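Local atomic coordinates of uncharacterized protein DSY3957 (Desulfitobacterium hafniense, PDB entry 3HXL), a protein that probably forms the subunit of a contractile phage-type tail sheath. Residues M38-S43 / L85-L90; G111-D116 / T135-A140; I231-E236 / E244-V249; A291-P296 / F314-N319. All blocks are in the same frame, centred on the assembly; numbering follows the deposited sequence.

Contact 1. Residues M38-S43 / L85-L90; sequences MPLILS and LLLYRL
L40 and L87 meet on one face of the sheet with their side chains crossing at about a right angle, L40 CD1 lying 3.9 Å from L87 CD1. L87 CG is anti to its backbone N (chi1 175°), and a chi2 of 65° turns CD1 against M38 O. The selenomethionine M38 points to the same face, where I75 and L74 of helix 73-78 also pack. On the other face P39 CB rests 4.0 Å from L90 CD2, and helix 185-195 adds Y188 and Y191. Strands 35-40 and 84-89 are parallel neighbours in the large mixed sheet, joined by backbone bonds from M38 N to L86 O, Y88 N to M38 O, L40 N to Y88 O and L90 N to L40 O. Since the ladder uses M38 N and L40 N, P39, without an N-H, costs it no bond. Past the strand end L42 crosses R89 obliquely: its CB sits 3.8 Å from R89 NE, beside an arginine chain extended to NE. R89 NH2 gives L42 O a weak bond of 3.2 Å, while bonds to the carbonyls of G45 and G110 hold the buried guanidinium; its long stem and several N-H groups suit arginine here.

Contact 2. Residues G111-D116 / T135-A140; sequences GARGND and TLVDGA
The backbone of D116, at the end of the 3-10 turn 112-116, meets the beta hairpin at D138, whose N gives a nearly straight hydrogen bond of 3.0 Å to D116 O in the plane of that carbonyl. V137 to A140 form a type I' turn in which D138 and G139 both take positive phi; glycine adopts this easily, and aspartate tolerates the left-handed region better than most residues. R113 carries the side-chain contact. A bend at its second torsion (chi2 50°) starts the chain toward the hairpin, and NH1 then reaches two carboxylates. D138 OD2 lies 2.8 Å from R113 NH1, close to the guanidinium plane but approached from above its own carboxylate plane; the two flat groups are turned 48° apart. D116 OD2 takes the second bond, 2.9 Å from R113 NH1, on its anti side. V137, a beta-branched residue at home in a strand, lays CG1 over one guanidinium face, 3.8 Å from R113 NH2 and offset toward the rim. NH2 is bound to the carbonyl of G64, and a water links it to D138 OD2. The aspartates lie side by side, D116 OD2 3.9 Å from D138 OD1. One arginine between two like charges should offset their repulsion, so this salt-bridge network probably favours both carboxylates in their ionised form and ties the 3-10 turn to the hairpin of the beta-sandwich domain.

Contact 3. Residues I231-E236 / E244-V249; sequences IQVVLE and EGVISV
V233 and V246 press together from adjacent parallel strands, and the backbone between them supplies the first kind of interaction. V233 N bonds to G245 O, I247 N to V233 O, L235 N to I247 O and V249 N to L235 O, all between 2.8 and 3.0 Å and nearly straight. CA-H groups, such as that of V234 facing I247 O, approach the same carbonyls.

Apolar contacts divide between the two faces. On one, V233 CG1 is anti to the carbonyl carbon (chi1 -62°), which leaves CG2 in the crowded position between backbone N and carbonyl carbon, 3.3 Å from V246 CG2, tighter than usual for two methyls. L235 CD1 lies 3.7 Å from V246 CG1 on this side, which A220 and T217 of helix 210-227 cover. On the other face V234 CG1 touches V249 CG2 at 3.7 Å, while V234 and I247 lie side by side, pointing the same way; V270 and T274 of helix 263-276 pack here. The I247 CD1 methyl packs beside the Q232 amide, 3.8 Å from Q232 OE1. Beta-branched residues fit the extended backbone and the close spacing between neighbouring strands and the helices on both faces of this alpha/beta core, in the subtilisin-like domain.

Polar contacts gather at the start. Q232 NE2 gives E244 O a bond of 2.9 Å, close to the plane of its own amide, and also reaches N344 OD1. Because E244 and G245 precede the second strand, the amide extends the pairing where the ladder begins; with two acceptors, the buried NE2 meets its hydrogen-bonding needs.

Contact 4. Residues A291-P296 / F314-N319; sequences AVDVAP and FTASDN
V294 is wedged against the strand 314-317, and this is the close-packed part of the contact. Its CG1, anti to the carbonyl carbon (chi1 -52°), lies 3.5 Å from F314 CB and equally near A316 N, while CG2 stands 4.2 Å from A316 CB. V294 passes F314 at a slant; the phenyl ring continues away to W269 and V270 of helix 263-276. A compact branched valine fills this site, and a small alanine at A316 leaves room for D293, whose OD1 comes to 3.4 Å from A316 CB. That oxygen also accepts a bond of 2.8 Å from V294 N and pairs with R297.

Toward solvent, side-chain packing gives way to backbone approach and a water bridge. V292 and N319 meet mainly through backbone atoms, V292 CA lying 3.2 Å from N319 O as a CA-H...O contact. A water gives protons to V292 O and N319 OD1, bridging the exposed asparagine to the chain. N319 has positive phi, a backbone state asparagine tolerates well. No direct hydrogen bond joins the two segments. V292 and D293 both face V254 of strand 246-255, the geometry of a classic beta bulge, at a corner where the chain leaves one strand for the next.

How the contacts relate
From the N terminus, contact 1 comes first: it closes a loop of 41 residues, part helix, that returns strand 84-89 beside strand 35-40. Contact 2 follows, closing a shorter, strand-rich loop within the beta-sandwich domain. Contact 3 closes a connection of only seven residues, and contact 4 one that contains helix 300-308. All four lie in series, with none nested or crossing. Contacts 1, 3 and 4 reach the same large mixed sheet, and contact 4 touches contact 3 where V249 meets the F314 ring. Contact 2 stands apart from contacts 3 and 4 but packs on contact 1 through S43 and R113, tying the sandwich to the sheet.

Contact 1. Residues M38-S43 / L85-L90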
loop_
_atom_site.group_PDB
_atom_site.type_symbol
_atom_site.label_atom_id
_atom_site.label_comp_id
_atom_site.label_asym_id
_atom_site.label_seq_id
_atom_site.Cartn_x
_atom_site.Cartn_y
_atom_site.Cartn_z
HETATM N N MSE A 38 1.003 1.930 -3.268
HETATM C CA MSE A 38 0.651 1.782 -4.666
HETATM C C MSE A 38 1.048 2.973 -5.525
HETATM O O MSE A 38 0.839 4.123 -5.149
HETATM C CB MSE A 38 -0.859 1.538 -4.745
HETATM C CG MSE A 38 -1.466 1.358 -6.119
HETATM SE SE MSE A 38 -3.306 0.689 -5.949
HETATM C CE MSE A 38 -3.977 2.121 -4.781
ATOM N N PRO A 39 1.671 2.705 -6.681
ATOM C CA PRO A 39 2.076 3.788 -7.582
ATOM C C PRO A 39 0.947 3.988 -8.604
ATOM O O PRO A 39 0.540 3.042 -9.273
ATOM C CB PRO A 39 3.358 3.247 -8.209
ATOM C CG PRO A 39 3.057 1.781 -8.348
ATOM C CD PRO A 39 2.338 1.435 -7.039
ATOM N N LEU A 40 0.435 5.210 -8.718
ATOM C CA LEU A 40 -0.658 5.467 -9.648
ATOM C C LEU A 40 -0.500 6.680 -10.538
ATOM O O LEU A 40 0.194 7.642 -10.208
ATOM C CB LEU A 40 -1.992 5.635 -8.902
ATOM C CG LEU A 40 -2.614 4.452 -8.159
ATOM C CD1 LEU A 40 -3.970 4.869 -7.605
ATOM C CD2 LEU A 40 -2.762 3.273 -9.096
ATOM N N ILE A 41 -1.179 6.611 -11.674
ATOM C CA ILE A 41 -1.210 7.701 -12.628
ATOM C C ILE A 41 -2.530 8.386 -12.306
ATOM O O ILE A 41 -3.594 7.787 -12.440
ATOM C CB ILE A 41 -1.222 7.170 -14.057
ATOM C CG1 ILE A 41 0.119 6.488 -14.348
ATOM C CG2 ILE A 41 -1.499 8.312 -15.034
ATOM C CD1 ILE A 41 0.127 5.648 -15.599
ATOM N N LEU A 42 -2.448 9.638 -11.870
ATOM C CA LEU A 42 -3.630 10.398 -11.479
ATOM C C LEU A 42 -3.848 11.646 -12.332
ATOM O O LEU A 42 -3.046 11.957 -13.212
ATOM C CB LEU A 42 -3.498 10.791 -10.003
ATOM C CG LEU A 42 -3.284 9.631 -9.023
ATOM C CD1 LEU A 42 -3.061 10.163 -7.610
ATOM C CD2 LEU A 42 -4.498 8.721 -9.060
ATOM N N SER A 43 -4.943 12.353 -12.062
ATOM C CA SER A 43 -5.272 13.569 -12.797
ATOM C C SER A 43 -5.160 14.794 -11.898
ATOM O O SER A 43 -5.482 15.911 -12.305
ATOM C CB SER A 43 -6.692 13.478 -13.361
ATOM O OG SER A 43 -6.835 12.351 -14.206
ATOM N N LEU A 85 -2.499 3.568 3.414
ATOM C CA LEU A 85 -2.059 3.499 2.033
ATOM C C LEU A 85 -0.970 4.526 1.781
ATOM O O LEU A 85 -1.122 5.702 2.116
ATOM C CB LEU A 85 -3.222 3.775 1.073
ATOM C CG LEU A 85 -2.839 3.992 -0.404
ATOM C CD1 LEU A 85 -2.277 2.696 -0.972
ATOM C CD2 LEU A 85 -4.057 4.435 -1.212
ATOM N N LEU A 86 0.138 4.070 1.210
ATOM C CA LEU A 86 1.225 4.960 0.856
ATOM C C LEU A 86 1.055 5.087 -0.658
ATOM O O LEU A 86 1.371 4.166 -1.418
ATOM C CB LEU A 86 2.579 4.342 1.228
ATOM C CG LEU A 86 2.759 4.032 2.717
ATOM C CD1 LEU A 86 4.149 3.447 2.953
ATOM C CD2 LEU A 86 2.563 5.289 3.556
ATOM N N LEU A 87 0.514 6.229 -1.069
ATOM C CA LEU A 87 0.230 6.525 -2.466
ATOM C C LEU A 87 1.288 7.395 -3.119
ATOM O O LEU A 87 1.747 8.376 -2.536
ATOM C CB LEU A 87 -1.130 7.224 -2.568
ATOM C CG LEU A 87 -1.589 7.733 -3.938
ATOM C CD1 LEU A 87 -1.810 6.566 -4.890
ATOM C CD2 LEU A 87 -2.882 8.529 -3.758
ATOM N N TYR A 88 1.656 7.040 -4.343
ATOM C CA TYR A 88 2.665 7.792 -5.074
ATOM C C TYR A 88 2.127 8.141 -6.458
ATOM O O TYR A 88 1.814 7.251 -7.244
ATOM C CB TYR A 88 3.924 6.940 -5.204
ATOM C CG TYR A 88 5.136 7.668 -5.734
ATOM C CD1 TYR A 88 5.991 8.357 -4.875
ATOM C CD2 TYR A 88 5.448 7.636 -7.091
ATOM C CE1 TYR A 88 7.139 8.989 -5.356
ATOM C CE2 TYR A 88 6.588 8.265 -7.586
ATOM C CZ TYR A 88 7.428 8.935 -6.713
ATOM O OH TYR A 88 8.568 9.532 -7.191
ATOM N N ARG A 89 1.992 9.431 -6.754
ATOM C CA ARG A 89 1.506 9.831 -8.067
ATOM C C ARG A 89 2.703 9.884 -9.017
ATOM O O ARG A 89 3.618 10.680 -8.836
ATOM C CB ARG A 89 0.822 11.195 -8.023
ATOM C CG ARG A 89 0.235 11.572 -9.371
ATOM C CD ARG A 89 -0.230 13.019 -9.443
ATOM N NE ARG A 89 -0.749 13.313 -10.771
ATOM C CZ ARG A 89 -1.170 14.507 -11.171
ATOM N NH1 ARG A 89 -1.141 15.544 -10.342
ATOM N NH2 ARG A 89 -1.628 14.657 -12.408
ATOM N N LEU A 90 2.669 9.032 -10.035
ATOM C CA LEU A 90 3.752 8.895 -11.009
ATOM C C LEU A 90 3.905 9.999 -12.046
ATOM O O LEU A 90 4.968 10.136 -12.648
ATOM C CB LEU A 90 3.581 7.569 -11.747
ATOM C CG LEU A 90 3.610 6.269 -10.936
ATOM C CD1 LEU A 90 2.856 5.204 -11.695
ATOM C CD2 LEU A 90 5.049 5.846 -10.661
#

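Contact 2. Residues G111-D116 / T135-A140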
loop_
_atom_site.group_PDB
_atom_site.type_symbol
_atom_site.label_atom_id
_atom_site.label_comp_id
_atom_site.label_asym_id
_atom_site.label_seq_id
_atom_site.Cartn_x
_atom_site.Cartn_y
_atom_site.Cartn_z
ATOM N N GLY A 111 -2.717 18.140 -14.454
ATOM C CA GLY A 111 -3.666 17.060 -14.638
ATOM C C GLY A 111 -4.925 17.537 -15.329
ATOM O O GLY A 111 -5.182 18.741 -15.405
ATOM N N ALA A 112 -5.713 16.590 -15.830
ATOM C CA ALA A 112 -6.958 16.898 -16.522
ATOM C C ALA A 112 -8.003 17.452 -15.558
ATOM O O ALA A 112 -8.978 18.077 -15.976
ATOM C CB ALA A 112 -7.494 15.642 -17.205
ATOM N N ARG A 113 -7.802 17.219 -14.266
ATOM C CA ARG A 113 -8.745 17.704 -13.268
ATOM C C ARG A 113 -8.762 19.232 -13.266
ATOM O O ARG A 113 -9.747 19.852 -12.869
ATOM C CB ARG A 113 -8.365 17.160 -11.890
ATOM C CG ARG A 113 -9.277 17.586 -10.753
ATOM C CD ARG A 113 -10.747 17.363 -11.070
ATOM N NE ARG A 113 -11.535 17.279 -9.842
ATOM C CZ ARG A 113 -12.863 17.275 -9.795
ATOM N NH1 ARG A 113 -13.569 17.356 -10.913
ATOM N NH2 ARG A 113 -13.482 17.183 -8.625
ATOM N N GLY A 114 -7.670 19.836 -13.723
ATOM C CA GLY A 114 -7.609 21.283 -13.777
ATOM C C GLY A 114 -8.620 21.859 -14.758
ATOM O O GLY A 114 -9.066 22.997 -14.597
ATOM N N ASN A 115 -8.993 21.084 -15.774
ATOM C CA ASN A 115 -9.958 21.567 -16.758
ATOM C C ASN A 115 -11.391 21.609 -16.221
ATOM O O ASN A 115 -12.297 22.096 -16.897
ATOM C CB ASN A 115 -9.918 20.715 -18.031
ATOM C CG ASN A 115 -8.539 20.663 -18.661
ATOM O OD1 ASN A 115 -7.856 21.686 -18.792
ATOM N ND2 ASN A 115 -8.126 19.468 -19.067
ATOM N N ASP A 116 -11.603 21.098 -15.012
ATOM C CA ASP A 116 -12.939 21.117 -14.415
ATOM C C ASP A 116 -13.094 22.351 -13.536
ATOM O O ASP A 116 -14.086 22.501 -12.822
ATOM C CB ASP A 116 -13.185 19.875 -13.555
ATOM C CG ASP A 116 -13.116 18.585 -14.349
ATOM O OD1 ASP A 116 -13.378 18.616 -15.567
ATOM O OD2 ASP A 116 -12.811 17.536 -13.743
ATOM N N THR A 135 -14.099 30.451 -7.349
ATOM C CA THR A 135 -13.465 29.325 -8.014
ATOM C C THR A 135 -14.485 28.194 -8.039
ATOM O O THR A 135 -14.945 27.734 -6.991
ATOM C CB THR A 135 -12.203 28.859 -7.249
ATOM O OG1 THR A 135 -11.301 29.962 -7.111
ATOM C CG2 THR A 135 -11.503 27.736 -8.001
ATOM N N LEU A 136 -14.850 27.766 -9.242
ATOM C CA LEU A 136 -15.819 26.694 -9.406
ATOM C C LEU A 136 -15.168 25.414 -9.892
ATOM O O LEU A 136 -14.249 25.437 -10.714
ATOM C CB LEU A 136 -16.910 27.098 -10.401
ATOM C CG LEU A 136 -18.060 27.990 -9.910
ATOM C CD1 LEU A 136 -17.528 29.286 -9.345
ATOM C CD2 LEU A 136 -19.004 28.252 -11.071
ATOM N N VAL A 137 -15.659 24.300 -9.368
ATOM C CA VAL A 137 -15.178 22.976 -9.739
ATOM C C VAL A 137 -16.418 22.164 -10.077
ATOM O O VAL A 137 -17.254 21.908 -9.208
ATOM C CB VAL A 137 -14.428 22.304 -8.576
ATOM C CG1 VAL A 137 -13.990 20.907 -8.981
ATOM C CG2 VAL A 137 -13.220 23.145 -8.186
ATOM N N ASP A 138 -16.529 21.760 -11.339
ATOM C CA ASP A 138 -17.690 21.013 -11.809
ATOM C C ASP A 138 -18.948 21.835 -11.551
ATOM O O ASP A 138 -19.990 21.293 -11.184
ATOM C CB ASP A 138 -17.815 19.660 -11.101
ATOM C CG ASP A 138 -16.763 18.663 -11.548
ATOM O OD1 ASP A 138 -16.394 18.673 -12.741
ATOM O OD2 ASP A 138 -16.320 17.855 -10.709
ATOM N N GLY A 139 -18.835 23.150 -11.723
ATOM C CA GLY A 139 -19.974 24.031 -11.517
ATOM C C GLY A 139 -20.244 24.442 -10.083
ATOM O O GLY A 139 -21.018 25.364 -9.842
ATOM N N ALA A 140 -19.615 23.769 -9.128
ATOM C CA ALA A 140 -19.816 24.089 -7.722
ATOM C C ALA A 140 -18.765 25.073 -7.210
ATOM O O ALA A 140 -17.564 24.879 -7.407
ATOM C CB ALA A 140 -19.785 22.813 -6.891
HETATM O O HOH W 1 -16.589 17.672 -8.128
HETATM O O HOH W 2 -16.125 19.984 -15.500
HETATM O O HOH W 3 -16.499 24.316 -13.200
#

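Contact 3. Residues I231-E236 / E244-V249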
loop_
_atom_site.group_PDB
_atom_site.type_symbol
_atom_site.label_atom_id
_atom_site.label_comp_id
_atom_site.label_asym_id
_atom_site.label_seq_id
_atom_site.Cartn_x
_atom_site.Cartn_y
_atom_site.Cartn_z
ATOM N N ILE A 231 8.553 -8.027 2.601
ATOM C CA ILE A 231 7.378 -7.391 2.014
ATOM C C ILE A 231 6.932 -8.243 0.825
ATOM O O ILE A 231 7.613 -9.197 0.452
ATOM C CB ILE A 231 7.714 -5.962 1.501
ATOM C CG1 ILE A 231 8.860 -6.023 0.486
ATOM C CG2 ILE A 231 8.126 -5.056 2.658
ATOM C CD1 ILE A 231 8.400 -6.136 -0.951
ATOM N N GLN A 232 5.786 -7.909 0.241
ATOM C CA GLN A 232 5.304 -8.617 -0.937
ATOM C C GLN A 232 4.781 -7.628 -1.964
ATOM O O GLN A 232 4.355 -6.520 -1.626
ATOM C CB GLN A 232 4.180 -9.610 -0.596
ATOM C CG GLN A 232 4.630 -10.923 0.066
ATOM C CD GLN A 232 3.460 -11.889 0.273
ATOM O OE1 GLN A 232 2.497 -11.572 0.977
ATOM N NE2 GLN A 232 3.542 -13.069 -0.339
ATOM N N VAL A 233 4.835 -8.038 -3.226
ATOM C CA VAL A 233 4.330 -7.241 -4.326
ATOM C C VAL A 233 3.220 -8.064 -4.965
ATOM O O VAL A 233 3.342 -9.285 -5.102
ATOM C CB VAL A 233 5.423 -6.961 -5.400
ATOM C CG1 VAL A 233 6.560 -6.165 -4.788
ATOM C CG2 VAL A 233 5.924 -8.263 -5.982
ATOM N N VAL A 234 2.137 -7.387 -5.328
ATOM C CA VAL A 234 0.983 -8.022 -5.948
ATOM C C VAL A 234 0.866 -7.540 -7.389
ATOM O O VAL A 234 0.615 -6.360 -7.650
ATOM C CB VAL A 234 -0.319 -7.670 -5.200
ATOM C CG1 VAL A 234 -1.505 -8.359 -5.867
ATOM C CG2 VAL A 234 -0.200 -8.100 -3.736
ATOM N N LEU A 235 1.053 -8.474 -8.313
ATOM C CA LEU A 235 1.007 -8.184 -9.737
ATOM C C LEU A 235 -0.162 -8.868 -10.413
ATOM O O LEU A 235 -0.858 -9.691 -9.809
ATOM C CB LEU A 235 2.300 -8.655 -10.407
ATOM C CG LEU A 235 3.605 -8.306 -9.703
ATOM C CD1 LEU A 235 4.772 -8.921 -10.470
ATOM C CD2 LEU A 235 3.756 -6.800 -9.617
ATOM N N GLU A 236 -0.353 -8.510 -11.682
ATOM C CA GLU A 236 -1.418 -9.044 -12.529
ATOM C C GLU A 236 -0.848 -10.038 -13.528
ATOM O O GLU A 236 0.072 -9.707 -14.266
ATOM C CB GLU A 236 -2.074 -7.904 -13.317
ATOM C CG GLU A 236 -3.163 -8.350 -14.266
ATOM C CD GLU A 236 -2.729 -8.441 -15.731
ATOM O OE1 GLU A 236 -3.562 -8.893 -16.528
ATOM O OE2 GLU A 236 -1.591 -8.063 -16.099
ATOM N N GLU A 244 8.018 -16.456 -3.636
ATOM C CA GLU A 244 7.079 -16.250 -2.521
ATOM C C GLU A 244 6.830 -14.779 -2.201
ATOM O O GLU A 244 5.878 -14.436 -1.488
ATOM C CB GLU A 244 7.573 -16.959 -1.248
ATOM C CG GLU A 244 8.878 -16.410 -0.674
ATOM C CD GLU A 244 10.103 -17.142 -1.209
ATOM O OE1 GLU A 244 9.989 -17.804 -2.262
ATOM O OE2 GLU A 244 11.172 -17.050 -0.575
ATOM N N GLY A 245 7.679 -13.906 -2.726
ATOM C CA GLY A 245 7.504 -12.490 -2.472
ATOM C C GLY A 245 6.557 -11.845 -3.466
ATOM O O GLY A 245 6.269 -10.654 -3.372
ATOM N N VAL A 246 6.057 -12.628 -4.418
ATOM C CA VAL A 246 5.154 -12.091 -5.435
ATOM C C VAL A 246 3.826 -12.833 -5.555
ATOM O O VAL A 246 3.797 -14.050 -5.692
ATOM C CB VAL A 246 5.816 -12.108 -6.837
ATOM C CG1 VAL A 246 4.835 -11.602 -7.881
ATOM C CG2 VAL A 246 7.076 -11.263 -6.828
ATOM N N ILE A 247 2.726 -12.089 -5.492
ATOM C CA ILE A 247 1.403 -12.677 -5.646
ATOM C C ILE A 247 0.912 -12.263 -7.027
ATOM O O ILE A 247 1.028 -11.099 -7.408
ATOM C CB ILE A 247 0.412 -12.154 -4.571
ATOM C CG1 ILE A 247 0.859 -12.632 -3.185
ATOM C CG2 ILE A 247 -0.999 -12.644 -4.885
ATOM C CD1 ILE A 247 0.168 -11.910 -2.018
ATOM N N SER A 248 0.384 -13.219 -7.784
ATOM C CA SER A 248 -0.108 -12.943 -9.136
ATOM C C SER A 248 -1.615 -13.151 -9.281
ATOM O O SER A 248 -2.099 -14.283 -9.278
ATOM C CB SER A 248 0.619 -13.834 -10.152
ATOM O OG SER A 248 0.192 -13.562 -11.478
ATOM N N VAL A 249 -2.345 -12.049 -9.428
ATOM C CA VAL A 249 -3.800 -12.089 -9.587
ATOM C C VAL A 249 -4.130 -12.406 -11.046
ATOM O O VAL A 249 -3.705 -11.686 -11.951
ATOM C CB VAL A 249 -4.431 -10.732 -9.212
ATOM C CG1 VAL A 249 -5.949 -10.819 -9.285
ATOM C CG2 VAL A 249 -3.977 -10.317 -7.819
#

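Contact 4. Residues A291-P296 / F314-N319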
loop_
_atom_site.group_PDB
_atom_site.type_symbol
_atom_site.label_atom_id
_atom_site.label_comp_id
_atom_site.label_asym_id
_atom_site.label_seq_id
_atom_site.Cartn_x
_atom_site.Cartn_y
_atom_site.Cartn_z
ATOM N N ALA A 291 -17.961 -7.522 -4.170
ATOM C CA ALA A 291 -18.045 -8.287 -5.411
ATOM C C ALA A 291 -19.151 -9.332 -5.421
ATOM O O ALA A 291 -19.410 -9.987 -4.415
ATOM C CB ALA A 291 -16.711 -8.953 -5.690
ATOM N N VAL A 292 -19.790 -9.502 -6.574
ATOM C CA VAL A 292 -20.858 -10.483 -6.681
ATOM C C VAL A 292 -20.613 -11.545 -7.749
ATOM O O VAL A 292 -21.397 -12.482 -7.892
ATOM C CB VAL A 292 -22.223 -9.794 -6.932
ATOM C CG1 VAL A 292 -22.521 -8.834 -5.781
ATOM C CG2 VAL A 292 -22.205 -9.031 -8.261
ATOM N N ASP A 293 -19.518 -11.413 -8.485
ATOM C CA ASP A 293 -19.192 -12.380 -9.527
ATOM C C ASP A 293 -17.713 -12.184 -9.865
ATOM O O ASP A 293 -17.078 -11.264 -9.353
ATOM C CB ASP A 293 -20.068 -12.112 -10.765
ATOM C CG ASP A 293 -20.234 -13.340 -11.656
ATOM O OD1 ASP A 293 -19.482 -14.321 -11.487
ATOM O OD2 ASP A 293 -21.119 -13.316 -12.542
ATOM N N VAL A 294 -17.161 -13.045 -10.712
ATOM C CA VAL A 294 -15.760 -12.912 -11.098
ATOM C C VAL A 294 -15.696 -12.774 -12.617
ATOM O O VAL A 294 -16.637 -13.150 -13.315
ATOM C CB VAL A 294 -14.923 -14.141 -10.628
ATOM C CG1 VAL A 294 -15.153 -14.374 -9.139
ATOM C CG2 VAL A 294 -15.299 -15.388 -11.419
ATOM N N ALA A 295 -14.597 -12.223 -13.126
ATOM C CA ALA A 295 -14.443 -12.042 -14.564
ATOM C C ALA A 295 -12.981 -12.118 -14.982
ATOM O O ALA A 295 -12.174 -11.268 -14.618
ATOM C CB ALA A 295 -15.049 -10.710 -14.994
ATOM N N PRO A 296 -12.630 -13.128 -15.790
ATOM C CA PRO A 296 -13.560 -14.162 -16.257
ATOM C C PRO A 296 -13.730 -15.326 -15.295
ATOM O O PRO A 296 -13.077 -15.394 -14.249
ATOM C CB PRO A 296 -12.928 -14.603 -17.568
ATOM C CG PRO A 296 -11.467 -14.534 -17.247
ATOM C CD PRO A 296 -11.349 -13.209 -16.514
ATOM N N PHE A 314 -10.023 -15.565 -8.278
ATOM C CA PHE A 314 -11.335 -15.520 -7.647
ATOM C C PHE A 314 -12.271 -16.508 -8.322
ATOM O O PHE A 314 -12.180 -16.740 -9.530
ATOM C CB PHE A 314 -11.925 -14.112 -7.770
ATOM C CG PHE A 314 -11.084 -13.051 -7.132
ATOM C CD1 PHE A 314 -11.124 -12.851 -5.754
ATOM C CD2 PHE A 314 -10.226 -12.272 -7.902
ATOM C CE1 PHE A 314 -10.311 -11.902 -5.153
ATOM C CE2 PHE A 314 -9.409 -11.317 -7.308
ATOM C CZ PHE A 314 -9.452 -11.129 -5.932
ATOM N N THR A 315 -13.169 -17.086 -7.533
ATOM C CA THR A 315 -14.149 -18.035 -8.038
ATOM C C THR A 315 -15.518 -17.580 -7.544
ATOM O O THR A 315 -15.674 -17.217 -6.372
ATOM C CB THR A 315 -13.856 -19.469 -7.522
ATOM O OG1 THR A 315 -12.565 -19.889 -7.985
ATOM C CG2 THR A 315 -14.913 -20.449 -8.022
ATOM N N ALA A 316 -16.499 -17.580 -8.438
ATOM C CA ALA A 316 -17.851 -17.148 -8.082
ATOM C C ALA A 316 -18.580 -18.230 -7.294
ATOM O O ALA A 316 -18.487 -19.409 -7.621
ATOM C CB ALA A 316 -18.638 -16.798 -9.341
ATOM N N SER A 317 -19.303 -17.819 -6.257
ATOM C CA SER A 317 -20.052 -18.753 -5.421
ATOM C C SER A 317 -21.072 -18.012 -4.564
ATOM O O SER A 317 -20.723 -17.066 -3.864
ATOM C CB SER A 317 -19.091 -19.530 -4.519
ATOM O OG SER A 317 -19.795 -20.323 -3.576
ATOM N N ASP A 318 -22.333 -18.428 -4.638
ATOM C CA ASP A 318 -23.393 -17.805 -3.844
ATOM C C ASP A 318 -23.385 -16.273 -3.977
ATOM O O ASP A 318 -23.495 -15.550 -2.986
ATOM C CB ASP A 318 -23.228 -18.211 -2.372
ATOM C CG ASP A 318 -24.422 -17.826 -1.512
ATOM O OD1 ASP A 318 -25.551 -18.267 -1.825
ATOM O OD2 ASP A 318 -24.227 -17.092 -0.514
ATOM N N ASN A 319 -23.256 -15.797 -5.212
ATOM C CA ASN A 319 -23.237 -14.369 -5.519
ATOM C C ASN A 319 -22.082 -13.603 -4.883
ATOM O O ASN A 319 -22.219 -12.429 -4.522
ATOM C CB ASN A 319 -24.562 -13.715 -5.121
ATOM C CG ASN A 319 -25.748 -14.325 -5.841
ATOM O OD1 ASN A 319 -25.761 -14.419 -7.070
ATOM N ND2 ASN A 319 -26.753 -14.742 -5.079
HETATM O O HOH W 4 -23.964 -12.531 -8.550
#